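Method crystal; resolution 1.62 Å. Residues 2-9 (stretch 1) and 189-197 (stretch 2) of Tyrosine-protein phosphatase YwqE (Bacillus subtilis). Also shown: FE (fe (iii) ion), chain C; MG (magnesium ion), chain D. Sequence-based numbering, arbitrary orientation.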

ATOM      1  N   ILE A   2       8.872  -2.751   7.264  1.00 11.78           N
ATOM      2  CA  ILE A   2       8.814  -2.239   5.897  1.00 12.33           C
ATOM      3  C   ILE A   2       7.433  -1.658   5.657  1.00 11.34           C
ATOM      4  O   ILE A   2       6.433  -2.309   5.945  1.00 11.84           O
ATOM      5  CB  ILE A   2       9.059  -3.386   4.917  1.00 11.95           C
ATOM      6  CG1 ILE A   2      10.465  -3.961   5.131  1.00 13.37           C
ATOM      7  CG2 ILE A   2       8.868  -2.946   3.459  1.00 12.53           C
ATOM      8  CD1 ILE A   2      10.591  -5.335   4.569  1.00 14.99           C
ATOM      9  N   ASP A   3       7.390  -0.439   5.125  1.00 10.61           N
ATOM     10  CA  ASP A   3       6.131   0.242   4.780  1.00  9.79           C
ATOM     11  C   ASP A   3       5.999   0.186   3.268  1.00 10.32           C
ATOM     12  O   ASP A   3       6.854   0.706   2.561  1.00 11.05           O
ATOM     13  CB  ASP A   3       6.205   1.691   5.276  1.00 10.59           C
ATOM     14  CG  ASP A   3       4.881   2.432   5.171  1.00 11.03           C
ATOM     15  OD1 ASP A   3       3.821   1.777   5.266  1.00 12.34           O
ATOM     16  OD2 ASP A   3       4.918   3.674   5.001  1.00 10.46           O
ATOM     17  N   ILE A   4       4.942  -0.468   2.776  1.00  9.55           N
ATOM     18  CA  ILE A   4       4.835  -0.752   1.337  1.00  9.62           C
ATOM     19  C   ILE A   4       4.031   0.262   0.518  1.00  9.31           C
ATOM     20  O   ILE A   4       3.867   0.083  -0.691  1.00 10.10           O
ATOM     21  CB  ILE A   4       4.302  -2.187   1.041  1.00  9.08           C
ATOM     22  CG1 ILE A   4       2.828  -2.357   1.448  1.00  9.94           C
ATOM     23  CG2 ILE A   4       5.189  -3.216   1.715  1.00 10.53           C
ATOM     24  CD1 ILE A   4       2.118  -3.443   0.617  1.00 11.11           C
ATOM     25  N   HIS A   5       3.491   1.287   1.183  1.00  9.07           N
ATOM     26  CA  HIS A   5       2.646   2.298   0.524  1.00  9.26           C
ATOM     27  C   HIS A   5       2.859   3.620   1.257  1.00  9.29           C
ATOM     28  O   HIS A   5       2.523   3.735   2.429  1.00 10.21           O
ATOM     29  CB  HIS A   5       1.177   1.829   0.583  1.00  9.11           C
ATOM     30  CG  HIS A   5       0.184   2.742  -0.081  1.00 10.85           C
ATOM     31  ND1 HIS A   5      -1.084   2.310  -0.398  1.00 10.28           N
ATOM     32  CD2 HIS A   5       0.266   4.023  -0.518  1.00 11.78           C
ATOM     33  CE1 HIS A   5      -1.758   3.299  -0.968  1.00  7.55           C
ATOM     34  NE2 HIS A   5      -0.959   4.344  -1.064  1.00  9.95           N
ATOM     35  N   CYS A   6       3.446   4.602   0.576  1.00  8.98           N
ATOM     36  CA  CYS A   6       3.848   5.841   1.248  1.00  9.58           C
ATOM     37  C   CYS A   6       4.137   6.928   0.225  1.00 10.49           C
ATOM     38  O   CYS A   6       4.777   6.684  -0.802  1.00 10.02           O
ATOM     39  CB  CYS A   6       5.093   5.577   2.091  1.00 10.18           C
ATOM     40  SG  CYS A   6       5.449   6.893   3.265  1.00 10.63           S
ATOM     41  N   HIS A   7       3.655   8.134   0.501  1.00  9.86           N
ATOM     42  CA  HIS A   7       3.814   9.241  -0.418  1.00 10.96           C
ATOM     43  C   HIS A   7       4.841  10.208   0.132  1.00 11.72           C
ATOM     44  O   HIS A   7       4.579  11.398   0.361  1.00 12.69           O
ATOM     45  CB  HIS A   7       2.438   9.859  -0.693  1.00 11.03           C
ATOM     46  CG  HIS A   7       1.480   8.880  -1.284  1.00 11.31           C
ATOM     47  ND1 HIS A   7       1.281   8.772  -2.644  1.00 11.67           N
ATOM     48  CD2 HIS A   7       0.728   7.912  -0.712  1.00 10.09           C
ATOM     49  CE1 HIS A   7       0.402   7.810  -2.873  1.00  8.72           C
ATOM     50  NE2 HIS A   7       0.062   7.260  -1.724  1.00 12.48           N
ATOM     51  N   ILE A   8       6.046   9.665   0.343  1.00 11.66           N
ATOM     52  CA  ILE A   8       7.167  10.397   0.922  1.00 11.69           C
ATOM     53  C   ILE A   8       8.000  11.168  -0.118  1.00 11.84           C
ATOM     54  O   ILE A   8       8.679  12.129   0.239  1.00 12.53           O
ATOM     55  CB  ILE A   8       8.072   9.470   1.789  1.00 11.95           C
ATOM     56  CG1 ILE A   8       8.997  10.292   2.697  1.00 11.75           C
ATOM     57  CG2 ILE A   8       8.870   8.507   0.902  1.00 12.28           C
ATOM     58  CD1 ILE A   8       9.676   9.440   3.766  1.00 12.11           C
ATOM     59  N   LEU A   9       7.950  10.763  -1.389  1.00 11.49           N
ATOM     60  CA  LEU A   9       8.697  11.484  -2.422  1.00 12.27           C
ATOM     61  C   LEU A   9       8.096  12.875  -2.640  1.00 13.79           C
ATOM     62  O   LEU A   9       6.873  13.017  -2.728  1.00 13.75           O
ATOM     63  CB  LEU A   9       8.755  10.700  -3.734  1.00 12.38           C
ATOM     64  CG  LEU A   9       9.515   9.376  -3.658  1.00 11.80           C
ATOM     65  CD1 LEU A   9       9.497   8.641  -4.990  1.00 13.10           C
ATOM     66  CD2 LEU A   9      10.967   9.541  -3.137  1.00 13.00           C
TER
HETATM   67 FE    FE C 264      -1.801   6.254  -1.490  1.00 12.53          FE
HETATM   68 MG    MG D 265      -2.565  10.410  -2.331  1.00 15.28          MG
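Stretch 2 (189-197) HFVASDAHN

The two stretches, 186 or more residues apart in sequence wherever they touch, meet at an iron(III) site to which both contribute ligands. From stretch 1, H5 NE2 and H7 NE2 each bind FE at 2.1 Å; from stretch 2, D194 OD1 binds it at 2.2 Å. Water 2 lies 1.9 Å from the ion through its oxygen, and the remaining ligands come from elsewhere in the structure. The same water donates a hydrogen bond to D194 OD2 (O to OD2, 2.6 Å), so the carboxylate holds the metal with one oxygen and a metal-bound water with the other. Shared coordination explains the short approach of D194 OD1 to H5 NE2 (2.8 Å) and to H7 NE2 (3.0 Å), neither of which is a hydrogen bond. H196 NE2 binds the neighbouring magnesium ion at 2.1 Å, placing the end of stretch 2 beside a second metal.

Away from the iron, D3 anchors S193 with both carboxylate oxygens. S193 N donates to D3 OD1 (2.8 Å, nearly linear at 169°), and S193 OG donates to D3 OD2 (2.6 Å). The hydroxyl oxygen is itself the acceptor for A195 N (2.9 Å between A195 N and S193 OG), which ties the turn after the strand to the same aspartate. Two main-chain hydrogen bonds continue along the contact: D194 N to H5 O, 2.8 Å, and H7 N to A195 O, also 2.8 Å.

These pairings fix the direction. As stretch 1 advances from D3 through C6 to H7, its nearest CA neighbours are A192 (5.3 Å, CA to CA), D194 (4.4 Å) and H196 (5.1 Å), so the stretches run the same way. Stretch 2 is a β-strand over 190-192 and then turns; D194 has positive backbone angles (phi 53°, psi 35°), and its side chain, with chi1 in t, brings its carboxylate to the iron. Water 1 adds a bridge near the strand, donating to I2 O (2.9 Å from its O) and V191 O (2.8 Å from its O) while accepting from I4 N (2.9 Å to its O).

Packing contacts complete the interface. The H7 and H196 rings form an offset stack, with centroids 4.2 Å apart and planes inclined by 30°; H196 ND1 donates to D194 O (3.0 Å), which helps hold that ring in place. D194 CB lies over a face of the H5 ring, 4.0 Å from its centroid. C6 SG rests 3.9 Å from A195 CB. A192 points its CB toward stretch 1, 3.8 Å from both I4 CG1 and H5 CB. Farther out, F190 also points toward stretch 1 and offers a ring face to I4, whose CD1 lies 3.9 Å from the F190 ring centroid. V191, between these two inward residues, points away, as expected of an alternating strand. In all, the contact buries 517 Å², summed over both sides.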

ATOM      1  N   HIS A 189      -3.637  -8.560   3.615  1.00 11.77           N
ATOM      2  CA  HIS A 189      -2.330  -9.224   3.641  1.00 11.33           C
ATOM      3  C   HIS A 189      -1.186  -8.333   4.097  1.00 11.33           C
ATOM      4  O   HIS A 189      -0.136  -8.849   4.453  1.00 11.61           O
ATOM      5  CB  HIS A 189      -2.056  -9.857   2.283  1.00 11.57           C
ATOM      6  CG  HIS A 189      -3.189 -10.723   1.834  1.00 12.71           C
ATOM      7  ND1 HIS A 189      -4.245 -10.226   1.101  1.00 12.12           N
ATOM      8  CD2 HIS A 189      -3.488 -12.014   2.104  1.00 14.34           C
ATOM      9  CE1 HIS A 189      -5.126 -11.191   0.899  1.00 12.17           C
ATOM     10  NE2 HIS A 189      -4.695 -12.285   1.500  1.00 13.35           N
ATOM     11  N   PHE A 190      -1.407  -7.020   4.102  1.00 11.51           N
ATOM     12  CA  PHE A 190      -0.397  -6.024   4.491  1.00 10.62           C
ATOM     13  C   PHE A 190      -1.068  -4.888   5.264  1.00 11.13           C
ATOM     14  O   PHE A 190      -2.252  -4.591   5.044  1.00 11.74           O
ATOM     15  CB  PHE A 190       0.259  -5.364   3.262  1.00 10.83           C
ATOM     16  CG  PHE A 190       0.790  -6.320   2.240  1.00 10.66           C
ATOM     17  CD1 PHE A 190       2.062  -6.880   2.379  1.00 11.67           C
ATOM     18  CD2 PHE A 190       0.045  -6.610   1.098  1.00 10.72           C
ATOM     19  CE1 PHE A 190       2.569  -7.745   1.415  1.00  9.98           C
ATOM     20  CE2 PHE A 190       0.554  -7.478   0.114  1.00 10.83           C
ATOM     21  CZ  PHE A 190       1.810  -8.040   0.267  1.00 11.42           C
ATOM     22  N   VAL A 191      -0.308  -4.239   6.145  1.00 10.47           N
ATOM     23  CA  VAL A 191      -0.728  -2.983   6.744  1.00 11.21           C
ATOM     24  C   VAL A 191       0.331  -1.950   6.359  1.00 10.75           C
ATOM     25  O   VAL A 191       1.542  -2.230   6.435  1.00 11.08           O
ATOM     26  CB  VAL A 191      -0.824  -3.083   8.285  1.00 11.49           C
ATOM     27  CG1 VAL A 191      -1.466  -1.826   8.848  1.00 11.92           C
ATOM     28  CG2 VAL A 191      -1.588  -4.342   8.715  1.00 13.67           C
ATOM     29  N   ALA A 192      -0.103  -0.787   5.895  1.00 10.82           N
ATOM     30  CA  ALA A 192       0.837   0.232   5.459  1.00 10.69           C
ATOM     31  C   ALA A 192       0.299   1.625   5.738  1.00 10.57           C
ATOM     32  O   ALA A 192      -0.912   1.814   5.895  1.00 11.02           O
ATOM     33  CB  ALA A 192       1.184   0.060   3.947  1.00 11.06           C
ATOM     34  N   SER A 193       1.207   2.594   5.773  1.00 10.65           N
ATOM     35  CA  SER A 193       0.859   3.955   6.186  1.00 11.19           C
ATOM     36  C   SER A 193      -0.002   4.732   5.219  1.00 11.12           C
ATOM     37  O   SER A 193      -0.908   5.455   5.651  1.00 10.91           O
ATOM     38  CB  SER A 193       2.121   4.788   6.465  1.00 11.44           C
ATOM     39  OG  SER A 193       2.805   5.109   5.250  1.00 11.25           O
ATOM     40  N   ASP A 194       0.337   4.667   3.923  1.00 11.18           N
ATOM     41  CA  ASP A 194      -0.227   5.578   2.959  1.00 12.01           C
ATOM     42  C   ASP A 194      -0.002   7.022   3.467  1.00 12.27           C
ATOM     43  O   ASP A 194      -0.847   7.904   3.280  1.00 12.78           O
ATOM     44  CB  ASP A 194      -1.721   5.273   2.785  1.00 11.44           C
ATOM     45  CG  ASP A 194      -2.284   5.812   1.506  1.00 12.52           C
ATOM     46  OD1 ASP A 194      -1.560   6.473   0.716  1.00 11.72           O
ATOM     47  OD2 ASP A 194      -3.487   5.555   1.282  1.00 17.63           O
ATOM     48  N   ALA A 195       1.125   7.258   4.131  1.00 11.80           N
ATOM     49  CA  ALA A 195       1.424   8.588   4.662  1.00 12.37           C
ATOM     50  C   ALA A 195       1.552   9.656   3.584  1.00 12.33           C
ATOM     51  O   ALA A 195       2.160   9.428   2.531  1.00 12.33           O
ATOM     52  CB  ALA A 195       2.707   8.555   5.523  1.00 12.39           C
ATOM     53  N   HIS A 196       0.997  10.840   3.849  1.00 11.91           N
ATOM     54  CA  HIS A 196       1.155  11.982   2.933  1.00 12.72           C
ATOM     55  C   HIS A 196       1.852  13.175   3.579  1.00 12.65           C
ATOM     56  O   HIS A 196       2.391  14.013   2.885  1.00 13.59           O
ATOM     57  CB  HIS A 196      -0.197  12.476   2.394  1.00 12.45           C
ATOM     58  CG  HIS A 196      -0.783  11.625   1.311  1.00 15.34           C
ATOM     59  ND1 HIS A 196      -1.071  10.290   1.484  1.00 17.90           N
ATOM     60  CD2 HIS A 196      -1.206  11.939   0.066  1.00 19.57           C
ATOM     61  CE1 HIS A 196      -1.612   9.805   0.384  1.00 16.42           C
ATOM     62  NE2 HIS A 196      -1.701  10.783  -0.495  1.00 18.30           N
ATOM     63  N   ASN A 197       1.825  13.252   4.906  1.00 12.45           N
ATOM     64  CA  ASN A 197       2.350  14.423   5.613  1.00 14.06           C
ATOM     65  C   ASN A 197       2.582  14.021   7.056  1.00 15.14           C
ATOM     66  O   ASN A 197       2.343  12.869   7.408  1.00 15.75           O
ATOM     67  CB  ASN A 197       1.384  15.611   5.481  1.00 14.08           C
ATOM     68  CG  ASN A 197      -0.013  15.277   5.956  1.00 13.08           C
ATOM     69  OD1 ASN A 197      -0.207  14.829   7.089  1.00 14.04           O
ATOM     70  ND2 ASN A 197      -0.998  15.476   5.080  1.00 14.38           N
TER
HETATM   71  O   HOH W   1       3.783  -2.148   4.836  1.00  9.71           O
HETATM   72  O   HOH W   2      -3.587   5.719  -1.295  1.00 13.34           O